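Local coordinates for protein L-threonine 3-dehydrogenase (Clostridioides difficile, PDB 7OL1) that probably catalyses the NAD-dependent oxidation of the L-threonine side-chain hydroxyl, as a member of the NAD(P)-dependent epimerase/dehydratase family, at residues A[83-87]-A[88-92]; A[123-126]-A[127-131]; A[145-149]-A[150-154]; A[166-169]-A[170-174]. One frame throughout, in Å; residues are numbered along the deposited sequence.

Contact 1. Residues A[83-87]-A[88-92]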
loop_
_atom_site.group_PDB
_atom_site.type_symbol
_atom_site.label_atom_id
_atom_site.label_comp_id
_atom_site.label_asym_id
_atom_site.label_seq_id
_atom_site.Cartn_x
_atom_site.Cartn_y
_atom_site.Cartn_z
ATOM N N GLU A 83 -19.452 -15.156 -11.291
ATOM C CA GLU A 83 -20.383 -16.247 -11.637
ATOM C C GLU A 83 -20.681 -17.032 -10.362
ATOM O O GLU A 83 -21.883 -17.348 -10.112
ATOM C CB GLU A 83 -19.827 -17.111 -12.776
ATOM C CG GLU A 83 -19.918 -16.422 -14.127
ATOM C CD GLU A 83 -19.561 -17.216 -15.370
ATOM O OE1 GLU A 83 -18.834 -18.242 -15.279
ATOM O OE2 GLU A 83 -20.027 -16.789 -16.441
ATOM N N ILE A 84 -19.641 -17.369 -9.595
ATOM C CA ILE A 84 -19.794 -18.270 -8.414
ATOM C C ILE A 84 -20.453 -17.511 -7.264
ATOM O O ILE A 84 -21.277 -18.110 -6.582
ATOM C CB ILE A 84 -18.471 -18.934 -8.047
ATOM C CG1 ILE A 84 -18.146 -19.977 -9.115
ATOM C CG2 ILE A 84 -18.520 -19.557 -6.663
ATOM C CD1 ILE A 84 -16.693 -20.032 -9.443
ATOM N N ALA A 85 -20.208 -16.217 -7.123
ATOM C CA ALA A 85 -20.960 -15.393 -6.154
ATOM C C ALA A 85 -22.452 -15.465 -6.478
ATOM O O ALA A 85 -23.215 -15.718 -5.538
ATOM C CB ALA A 85 -20.479 -13.961 -6.148
ATOM N N LYS A 86 -22.851 -15.251 -7.740
ATOM C CA LYS A 86 -24.288 -15.189 -8.154
ATOM C C LYS A 86 -24.962 -16.565 -8.066
ATOM O O LYS A 86 -26.169 -16.611 -7.677
ATOM C CB LYS A 86 -24.424 -14.657 -9.574
ATOM C CG LYS A 86 -23.882 -13.253 -9.782
ATOM C CD LYS A 86 -24.681 -12.225 -9.036
ATOM C CE LYS A 86 -25.809 -11.636 -9.843
ATOM N NZ LYS A 86 -27.004 -11.512 -8.987
ATOM N N LYS A 87 -24.219 -17.633 -8.371
ATOM C CA LYS A 87 -24.771 -19.005 -8.514
ATOM C C LYS A 87 -25.379 -19.486 -7.200
ATOM O O LYS A 87 -26.302 -20.338 -7.240
ATOM C CB LYS A 87 -23.686 -19.967 -8.991
ATOM C CG LYS A 87 -23.988 -21.456 -8.855
ATOM C CD LYS A 87 -22.937 -22.216 -9.668
ATOM C CE LYS A 87 -23.053 -23.727 -9.709
ATOM N NZ LYS A 87 -21.918 -24.312 -10.467
ATOM N N TYR A 88 -24.867 -18.998 -6.074
ATOM C CA TYR A 88 -25.317 -19.440 -4.726
ATOM C C TYR A 88 -25.897 -18.257 -3.932
ATOM O O TYR A 88 -26.158 -18.442 -2.753
ATOM C CB TYR A 88 -24.171 -20.130 -3.987
ATOM C CG TYR A 88 -23.579 -21.335 -4.672
ATOM C CD1 TYR A 88 -24.105 -22.608 -4.483
ATOM C CD2 TYR A 88 -22.455 -21.221 -5.474
ATOM C CE1 TYR A 88 -23.540 -23.727 -5.081
ATOM C CE2 TYR A 88 -21.878 -22.331 -6.080
ATOM C CZ TYR A 88 -22.420 -23.588 -5.884
ATOM O OH TYR A 88 -21.840 -24.673 -6.468
ATOM N N ASP A 89 -26.100 -17.099 -4.560
ATOM C CA ASP A 89 -26.595 -15.857 -3.910
ATOM C C ASP A 89 -25.917 -15.618 -2.557
ATOM O O ASP A 89 -26.643 -15.601 -1.558
ATOM C CB ASP A 89 -28.089 -15.942 -3.624
ATOM C CG ASP A 89 -28.911 -16.404 -4.803
ATOM O OD1 ASP A 89 -28.855 -15.736 -5.882
ATOM O OD2 ASP A 89 -29.591 -17.430 -4.617
ATOM N N VAL A 90 -24.597 -15.446 -2.514
ATOM C CA VAL A 90 -23.842 -15.355 -1.232
ATOM C C VAL A 90 -24.033 -13.952 -0.645
ATOM O O VAL A 90 -24.331 -13.034 -1.396
ATOM C CB VAL A 90 -22.361 -15.703 -1.431
ATOM C CG1 VAL A 90 -22.187 -17.175 -1.758
ATOM C CG2 VAL A 90 -21.721 -14.829 -2.492
ATOM N N ASP A 91 -23.970 -13.830 0.677
ATOM C CA ASP A 91 -24.079 -12.534 1.407
ATOM C C ASP A 91 -22.714 -12.224 2.039
ATOM O O ASP A 91 -22.474 -11.063 2.345
ATOM C CB ASP A 91 -25.219 -12.569 2.434
ATOM C CG ASP A 91 -25.164 -13.750 3.397
ATOM O OD1 ASP A 91 -24.442 -13.618 4.410
ATOM O OD2 ASP A 91 -25.839 -14.804 3.125
ATOM N N THR A 92 -21.841 -13.230 2.142
ATOM C CA THR A 92 -20.475 -13.155 2.713
ATOM C C THR A 92 -19.447 -13.781 1.767
ATOM O O THR A 92 -19.658 -14.918 1.337
ATOM C CB THR A 92 -20.454 -13.911 4.040
ATOM O OG1 THR A 92 -21.571 -13.365 4.736
ATOM C CG2 THR A 92 -19.159 -13.763 4.802
#

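Contact 2. Residues A[123-126]-A[127-131]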
loop_
_atom_site.group_PDB
_atom_site.type_symbol
_atom_site.label_atom_id
_atom_site.label_comp_id
_atom_site.label_asym_id
_atom_site.label_seq_id
_atom_site.Cartn_x
_atom_site.Cartn_y
_atom_site.Cartn_z
ATOM N N LEU A 123 -13.470 -7.197 -4.347
ATOM C CA LEU A 123 -14.018 -5.960 -3.747
ATOM C C LEU A 123 -15.080 -5.439 -4.707
ATOM O O LEU A 123 -16.157 -5.026 -4.245
ATOM C CB LEU A 123 -12.907 -4.939 -3.476
ATOM C CG LEU A 123 -12.047 -5.231 -2.245
ATOM C CD1 LEU A 123 -10.805 -4.369 -2.224
ATOM C CD2 LEU A 123 -12.840 -5.023 -0.959
ATOM N N GLU A 124 -14.795 -5.513 -6.005
ATOM C CA GLU A 124 -15.698 -4.991 -7.068
ATOM C C GLU A 124 -16.965 -5.859 -7.045
ATOM O O GLU A 124 -18.079 -5.290 -7.210
ATOM C CB GLU A 124 -14.967 -4.921 -8.414
ATOM C CG GLU A 124 -14.159 -3.647 -8.609
ATOM C CD GLU A 124 -14.999 -2.408 -8.867
ATOM O OE1 GLU A 124 -14.686 -1.311 -8.286
ATOM O OE2 GLU A 124 -15.970 -2.535 -9.656
ATOM N N ILE A 125 -16.821 -7.163 -6.789
ATOM C CA ILE A 125 -17.988 -8.077 -6.663
ATOM C C ILE A 125 -18.806 -7.644 -5.445
ATOM O O ILE A 125 -20.016 -7.444 -5.592
ATOM C CB ILE A 125 -17.526 -9.537 -6.574
ATOM C CG1 ILE A 125 -17.026 -10.036 -7.928
ATOM C CG2 ILE A 125 -18.649 -10.401 -6.052
ATOM C CD1 ILE A 125 -16.220 -11.302 -7.865
ATOM N N ALA A 126 -18.165 -7.474 -4.287
ATOM C CA ALA A 126 -18.832 -7.112 -3.014
ATOM C C ALA A 126 -19.517 -5.752 -3.161
ATOM O O ALA A 126 -20.657 -5.598 -2.701
ATOM C CB ALA A 126 -17.826 -7.103 -1.914
ATOM N N LYS A 127 -18.866 -4.808 -3.831
ATOM C CA LYS A 127 -19.469 -3.490 -4.163
ATOM C C LYS A 127 -20.791 -3.716 -4.905
ATOM O O LYS A 127 -21.740 -2.987 -4.616
ATOM C CB LYS A 127 -18.512 -2.640 -5.008
ATOM C CG LYS A 127 -18.984 -1.220 -5.303
ATOM C CD LYS A 127 -18.128 -0.461 -6.308
ATOM C CE LYS A 127 -18.849 0.739 -6.890
ATOM N NZ LYS A 127 -17.967 1.630 -7.681
ATOM N N GLU A 128 -20.836 -4.672 -5.840
ATOM C CA GLU A 128 -21.971 -4.843 -6.783
ATOM C C GLU A 128 -23.097 -5.602 -6.083
ATOM O O GLU A 128 -24.241 -5.285 -6.363
ATOM C CB GLU A 128 -21.553 -5.557 -8.069
ATOM C CG GLU A 128 -22.535 -5.361 -9.220
ATOM C CD GLU A 128 -22.095 -5.910 -10.573
ATOM O OE1 GLU A 128 -20.858 -5.961 -10.860
ATOM O OE2 GLU A 128 -22.993 -6.294 -11.348
ATOM N N LEU A 129 -22.778 -6.542 -5.198
ATOM C CA LEU A 129 -23.752 -7.483 -4.584
ATOM C C LEU A 129 -24.127 -7.115 -3.141
ATOM O O LEU A 129 -24.935 -7.855 -2.577
ATOM C CB LEU A 129 -23.123 -8.876 -4.570
ATOM C CG LEU A 129 -22.781 -9.463 -5.938
ATOM C CD1 LEU A 129 -22.625 -10.975 -5.823
ATOM C CD2 LEU A 129 -23.828 -9.087 -6.983
ATOM N N ASP A 130 -23.524 -6.094 -2.525
ATOM C CA ASP A 130 -23.734 -5.805 -1.080
ATOM C C ASP A 130 -23.290 -6.996 -0.226
ATOM O O ASP A 130 -24.015 -7.387 0.698
ATOM C CB ASP A 130 -25.196 -5.469 -0.782
ATOM C CG ASP A 130 -25.352 -4.040 -0.323
ATOM O OD1 ASP A 130 -25.387 -3.148 -1.205
ATOM O OD2 ASP A 130 -25.382 -3.835 0.910
ATOM N N CYS A 131 -22.129 -7.554 -0.508
ATOM C CA CYS A 131 -21.551 -8.630 0.326
ATOM C C CYS A 131 -20.773 -8.028 1.475
ATOM O O CYS A 131 -20.280 -6.882 1.350
ATOM C CB CYS A 131 -20.556 -9.499 -0.419
ATOM S SG CYS A 131 -21.403 -10.554 -1.602
#

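Contact 3. Residues A[145-149]-A[150-154]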
loop_
_atom_site.group_PDB
_atom_site.type_symbol
_atom_site.label_atom_id
_atom_site.label_comp_id
_atom_site.label_asym_id
_atom_site.label_seq_id
_atom_site.Cartn_x
_atom_site.Cartn_y
_atom_site.Cartn_z
ATOM N N ASN A 145 11.203 -0.908 11.665
ATOM C CA ASN A 145 10.954 0.261 12.548
ATOM C C ASN A 145 9.512 0.314 13.047
ATOM O O ASN A 145 9.114 1.296 13.691
ATOM C CB ASN A 145 11.112 1.596 11.823
ATOM C CG ASN A 145 12.238 1.618 10.822
ATOM O OD1 ASN A 145 13.322 1.096 11.097
ATOM N ND2 ASN A 145 11.962 2.211 9.665
ATOM N N SER A 146 8.680 -0.643 12.704
ATOM C CA SER A 146 7.376 -0.729 13.391
ATOM C C SER A 146 7.701 -0.977 14.863
ATOM O O SER A 146 8.606 -1.750 15.190
ATOM C CB SER A 146 6.473 -1.757 12.754
ATOM O OG SER A 146 5.604 -1.126 11.794
ATOM N N PRO A 147 7.039 -0.284 15.801
ATOM C CA PRO A 147 7.276 -0.534 17.225
ATOM C C PRO A 147 7.189 -2.040 17.522
ATOM O O PRO A 147 6.304 -2.658 16.937
ATOM C CB PRO A 147 6.147 0.221 17.932
ATOM C CG PRO A 147 5.625 1.244 16.917
ATOM C CD PRO A 147 6.000 0.723 15.543
ATOM N N LYS A 148 8.068 -2.599 18.373
ATOM C CA LYS A 148 8.250 -4.078 18.468
ATOM C C LYS A 148 7.510 -4.655 19.691
ATOM O O LYS A 148 7.357 -5.912 19.766
ATOM C CB LYS A 148 9.744 -4.421 18.418
ATOM C CG LYS A 148 10.481 -3.971 17.147
ATOM C CD LYS A 148 10.975 -5.054 16.181
ATOM C CE LYS A 148 11.404 -6.324 16.891
ATOM N NZ LYS A 148 12.143 -7.257 16.008
ATOM N N ASN A 149 7.006 -3.801 20.592
ATOM C CA ASN A 149 6.432 -4.221 21.902
ATOM C C ASN A 149 5.110 -3.488 22.130
ATOM O O ASN A 149 5.092 -2.235 22.073
ATOM C CB ASN A 149 7.453 -4.002 23.027
ATOM C CG ASN A 149 8.659 -4.917 22.903
ATOM O OD1 ASN A 149 9.736 -4.490 22.486
ATOM N ND2 ASN A 149 8.472 -6.191 23.206
ATOM N N MET A 150 4.033 -4.236 22.355
ATOM C CA MET A 150 2.644 -3.696 22.302
ATOM C C MET A 150 2.513 -2.765 21.096
ATOM O O MET A 150 2.257 -1.536 21.275
ATOM C CB MET A 150 2.278 -2.948 23.583
ATOM C CG MET A 150 1.816 -3.895 24.648
ATOM S SD MET A 150 0.105 -4.424 24.408
ATOM C CE MET A 150 0.369 -6.116 24.930
ATOM N N THR A 151 2.735 -3.338 19.913
ATOM C CA THR A 151 2.639 -2.607 18.629
ATOM C C THR A 151 1.224 -2.076 18.541
ATOM O O THR A 151 0.270 -2.833 18.637
ATOM C CB THR A 151 2.990 -3.470 17.417
ATOM O OG1 THR A 151 4.280 -4.024 17.662
ATOM C CG2 THR A 151 3.005 -2.678 16.131
ATOM N N PRO A 152 1.053 -0.754 18.423
ATOM C CA PRO A 152 -0.276 -0.176 18.269
ATOM C C PRO A 152 -1.033 -0.687 17.039
ATOM O O PRO A 152 -0.415 -1.219 16.161
ATOM C CB PRO A 152 0.017 1.301 18.023
ATOM C CG PRO A 152 1.366 1.511 18.669
ATOM C CD PRO A 152 2.131 0.244 18.385
ATOM N N GLN A 153 -2.336 -0.426 17.018
ATOM C CA GLN A 153 -3.277 -0.709 15.910
ATOM C C GLN A 153 -2.893 0.174 14.724
ATOM O O GLN A 153 -2.703 -0.383 13.617
ATOM C CB GLN A 153 -4.715 -0.485 16.397
ATOM C CG GLN A 153 -5.793 -0.582 15.323
ATOM C CD GLN A 153 -5.620 -1.840 14.521
ATOM O OE1 GLN A 153 -5.611 -2.941 15.061
ATOM N NE2 GLN A 153 -5.362 -1.652 13.243
ATOM N N ASP A 154 -2.808 1.488 14.930
ATOM C CA ASP A 154 -2.372 2.451 13.879
ATOM C C ASP A 154 -0.899 2.766 14.124
ATOM O O ASP A 154 -0.568 3.089 15.252
ATOM C CB ASP A 154 -3.254 3.697 13.824
ATOM C CG ASP A 154 -4.736 3.377 13.747
ATOM O OD1 ASP A 154 -5.102 2.478 12.971
ATOM O OD2 ASP A 154 -5.507 4.034 14.460
#

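Contact 4. Residues A[166-169]-A[170-174]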
loop_
_atom_site.group_PDB
_atom_site.type_symbol
_atom_site.label_atom_id
_atom_site.label_comp_id
_atom_site.label_asym_id
_atom_site.label_seq_id
_atom_site.Cartn_x
_atom_site.Cartn_y
_atom_site.Cartn_z
ATOM N N THR A 166 1.783 -6.488 -0.150
ATOM C CA THR A 166 0.456 -6.797 -0.726
ATOM C C THR A 166 -0.566 -6.615 0.404
ATOM O O THR A 166 -1.613 -6.007 0.130
ATOM C CB THR A 166 0.384 -8.153 -1.451
ATOM O OG1 THR A 166 0.582 -9.274 -0.597
ATOM C CG2 THR A 166 1.394 -8.280 -2.567
ATOM N N LYS A 167 -0.224 -6.999 1.638
ATOM C CA LYS A 167 -1.123 -6.884 2.823
ATOM C C LYS A 167 -1.356 -5.399 3.201
ATOM O O LYS A 167 -2.548 -4.982 3.463
ATOM C CB LYS A 167 -0.570 -7.782 3.927
ATOM C CG LYS A 167 -0.689 -9.273 3.618
ATOM C CD LYS A 167 -2.120 -9.756 3.305
ATOM C CE LYS A 167 -2.527 -9.713 1.834
ATOM N NZ LYS A 167 -3.986 -9.893 1.635
ATOM N N VAL A 168 -0.340 -4.557 3.109
ATOM C CA VAL A 168 -0.582 -3.121 3.393
ATOM C C VAL A 168 -1.441 -2.532 2.283
ATOM O O VAL A 168 -2.383 -1.804 2.613
ATOM C CB VAL A 168 0.720 -2.322 3.564
ATOM C CG1 VAL A 168 0.405 -0.845 3.739
ATOM C CG2 VAL A 168 1.549 -2.892 4.697
ATOM N N SER A 169 -1.048 -2.734 1.024
ATOM C CA SER A 169 -1.793 -2.256 -0.177
ATOM C C SER A 169 -3.259 -2.669 -0.051
ATOM O O SER A 169 -4.146 -1.830 -0.308
ATOM C CB SER A 169 -1.209 -2.788 -1.446
ATOM O OG SER A 169 0.053 -2.204 -1.693
ATOM N N GLY A 170 -3.487 -3.906 0.387
ATOM C CA GLY A 170 -4.836 -4.467 0.572
ATOM C C GLY A 170 -5.601 -3.829 1.719
ATOM O O GLY A 170 -6.785 -3.539 1.525
ATOM N N GLU A 171 -4.977 -3.656 2.885
ATOM C CA GLU A 171 -5.628 -2.932 4.012
ATOM C C GLU A 171 -6.147 -1.592 3.473
ATOM O O GLU A 171 -7.363 -1.325 3.596
ATOM C CB GLU A 171 -4.676 -2.769 5.190
ATOM C CG GLU A 171 -4.527 -4.022 6.035
ATOM C CD GLU A 171 -3.478 -3.903 7.141
ATOM O OE1 GLU A 171 -2.946 -4.944 7.570
ATOM O OE2 GLU A 171 -3.196 -2.762 7.580
ATOM N N LEU A 172 -5.292 -0.828 2.798
ATOM C CA LEU A 172 -5.643 0.520 2.285
ATOM C C LEU A 172 -6.837 0.426 1.341
ATOM O O LEU A 172 -7.728 1.291 1.398
ATOM C CB LEU A 172 -4.417 1.099 1.585
ATOM C CG LEU A 172 -3.328 1.533 2.561
ATOM C CD1 LEU A 172 -2.006 1.827 1.871
ATOM C CD2 LEU A 172 -3.802 2.755 3.316
ATOM N N LEU A 173 -6.861 -0.622 0.532
ATOM C CA LEU A 173 -7.828 -0.764 -0.582
ATOM C C LEU A 173 -9.170 -1.196 0.007
ATOM O O LEU A 173 -10.242 -0.622 -0.369
ATOM C CB LEU A 173 -7.235 -1.816 -1.513
ATOM C CG LEU A 173 -7.604 -1.746 -2.982
ATOM C CD1 LEU A 173 -7.544 -0.328 -3.522
ATOM C CD2 LEU A 173 -6.644 -2.646 -3.730
ATOM N N CYS A 174 -9.112 -2.173 0.911
ATOM C CA CYS A 174 -10.301 -2.627 1.641
ATOM C C CYS A 174 -10.909 -1.452 2.417
ATOM O O CYS A 174 -12.153 -1.320 2.370
ATOM C CB CYS A 174 -9.962 -3.797 2.536
ATOM S SG CYS A 174 -9.466 -5.273 1.619
#

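Contact 1. Residues A[83-87]-A[88-92]
Lys87 lies along the ring of its neighbour Tyr88 where helix 78-87 gives way to the loop leading into strand 92-95. With Lys87 CG anti to the backbone N (chi1 165°) and the rest of the chain extended, the lysine runs from one side of the ring to its hydroxyl. CB is 3.9 Å from Tyr88 CD2. CG makes a CH-pi contact, 3.9 Å from the centroid of the Tyr88 ring. CD lies 3.7 Å from Tyr88 CE2, CE passes 3.6 Å from Tyr88 OH, and NZ goes on to a salt bridge with Glu71. In the ring plane, Ile84 O borders the CD2 edge of Tyr88. Next to this pair the backbone closes in a Schellman motif: Asp89, with positive phi, donates its N to Lys86 O at 3.2 Å, and Val90 N reaches Ala85 O in a weak bond. Ala85 CB against Val90 CG2 (4.0 Å) supplies the apolar pair expected of that motif. Lysine thus serves twice, its methylenes as a greasy surface for the ring and its ammonium as a charge. Because Tyr88 OH also hydrogen-bonds Glu71 OE1, one carboxylate oxygen ties down both tips, which should favour its charged form.

Contact 2. Residues A[123-126]-A[127-131]
Ala126 and Cys131 meet at a helix C-terminus, the last turn of helix 108-129, just before the chain enters strand 132-138 of the Rossmann-type sheet. Asp130 has positive phi and turns the backbone out of the helix, so that Cys131 N comes back to Ala126 O in a 6→1 bond of 3.3 Å. That donor lies in the carbonyl plane, on a lone pair, with a C=O...N angle of 126°, quite unlike the helical bonds before it. Ala126 CB packs on Cys131 CB at 3.9 Å, an apolar pair sitting beside the 6→1 bond. Upstream, helical bonds remain: Lys127 N binds Leu123 O at 2.7 Å, and Leu129 N approaches Ile125 O nearly along the C=O axis at 2.9 Å. Between them, Glu128 N is shared weakly between Glu124 O and Ile125 O.

Two side-chain pairs follow the turns. Ile125 and Leu129 run side by side, CG2 of the first 4.0 Å from CD1 of the second. Glu124, bent at chi2 (-73°), lies alongside the extended Lys127; Glu124 OE1 is 4.4 Å from Lys127 NZ, too far for a salt bridge. The carboxylate hydrogen-bonds Tyr177 through that same oxygen, while the lysine makes a cation-pi contact with Phe181. In the fold, Ile125 and Leu129 face helix 78-87 through Phe81 and Ala85, Ile125 and Cys131 rest on Ile93 of strand 92-95, and Leu123 and Ala126 pack on Phe133 of strand 132-138.

Contact 3. Residues A[145-149]-A[150-154]
Pro147 and Thr151 close a turn in the long irregular loop that connects strand 132-138 to helix 162-181. Met150, with positive phi, swings the chain around, bringing Thr151 back over the carbonyl of Pro147. Thr151 OG1 donates to Pro147 O at 2.5 Å, coming from above the carbonyl plane, 38° out of it, rather than on a lone pair. With OG1 anti to Thr151's own carbonyl carbon (chi1 -54°), the methyl CG2 also comes near the proline carbonyl, 3.4 Å from Pro147 O. The next residue adds an apolar contact: the two proline rings cross at about a right angle, Pro147 CG lying 3.9 Å from Pro152 CD. Around the bend the chain is fastened to the segment near Ser303: Met150 N bonds Ser303 OG, and Thr151 pairs through its backbone with Ser303 and Asp305. Lys148 joins in from the first half of the turn, with a backbone bond to Asn302 and its NZ on Asp298 O. Within the turn itself, one hydroxyl-carbonyl bond and one contact between proline rings join the two halves. The proline nitrogens carry no N-H to donate, and the rings meet by apolar contact alone.

Contact 4. Residues A[166-169]-A[170-174]
Val168 and Leu172 pack one turn apart on helix 162-181, the helix that carries the Tyr-x-x-x-Lys signature of short-chain dehydrogenases: Tyr163 and Lys167 have just that spacing, consistent with a place in the active site.

The backbone bonds are those of an alpha helix. Gly170 N binds Thr166 O at 2.8 Å, Glu171 N binds Lys167 O at 2.8 Å, and Leu172 N binds Val168 O at 3.1 Å, the last nearly straight with an N-H...O angle of 170°. Leu173 N to Ser169 O is weaker, its N-H pointing off line.

Apolar contact is confined to one pair of branches: Val168 CG1, anti to the backbone N (chi1 175°), lies beside Leu172 CD1 at 4.1 Å, the two side chains pointing the same way. Both reach the second subunit, Val168 touching its Leu172 and Leu172 its Val165.

Among the polar groups, Glu171 extends past the preceding turn, its CG 3.4 Å from Lys167 O. Its carboxylate is gripped at both oxygens: OE1 by Ser137 OG, and OE2 by Arg189 and by Arg158 of the second subunit, two positive charges that should keep it ionised. On Ser169, OG hydrogen-bonds both Val165 O, one turn back, and OG of Ser169 of the second subunit.

The four contacts follow one another along the chain without overlap, all within the epimerase/dehydratase family region. Contacts 1 and 2 are both helix C-termini, on helices 78-87 and 108-129 beside the same Rossmann-type sheet; their centres are 10 Å apart, and they touch where Ala85 CB lies 3.7 Å from Leu129 CD1. Contact 2 meets contact 4, centres about 17 Å apart, through Leu123 CD1 and Cys174 SG at 4.2 Å. Contact 3, in the loop running into helix 162-181, touches none of the others; its centre is about 18 Å from that of contact 4. Contacts 1, 2 and 4 thus join helices 78-87, 108-129 and 162-181, and contact 4 reaches the second subunit.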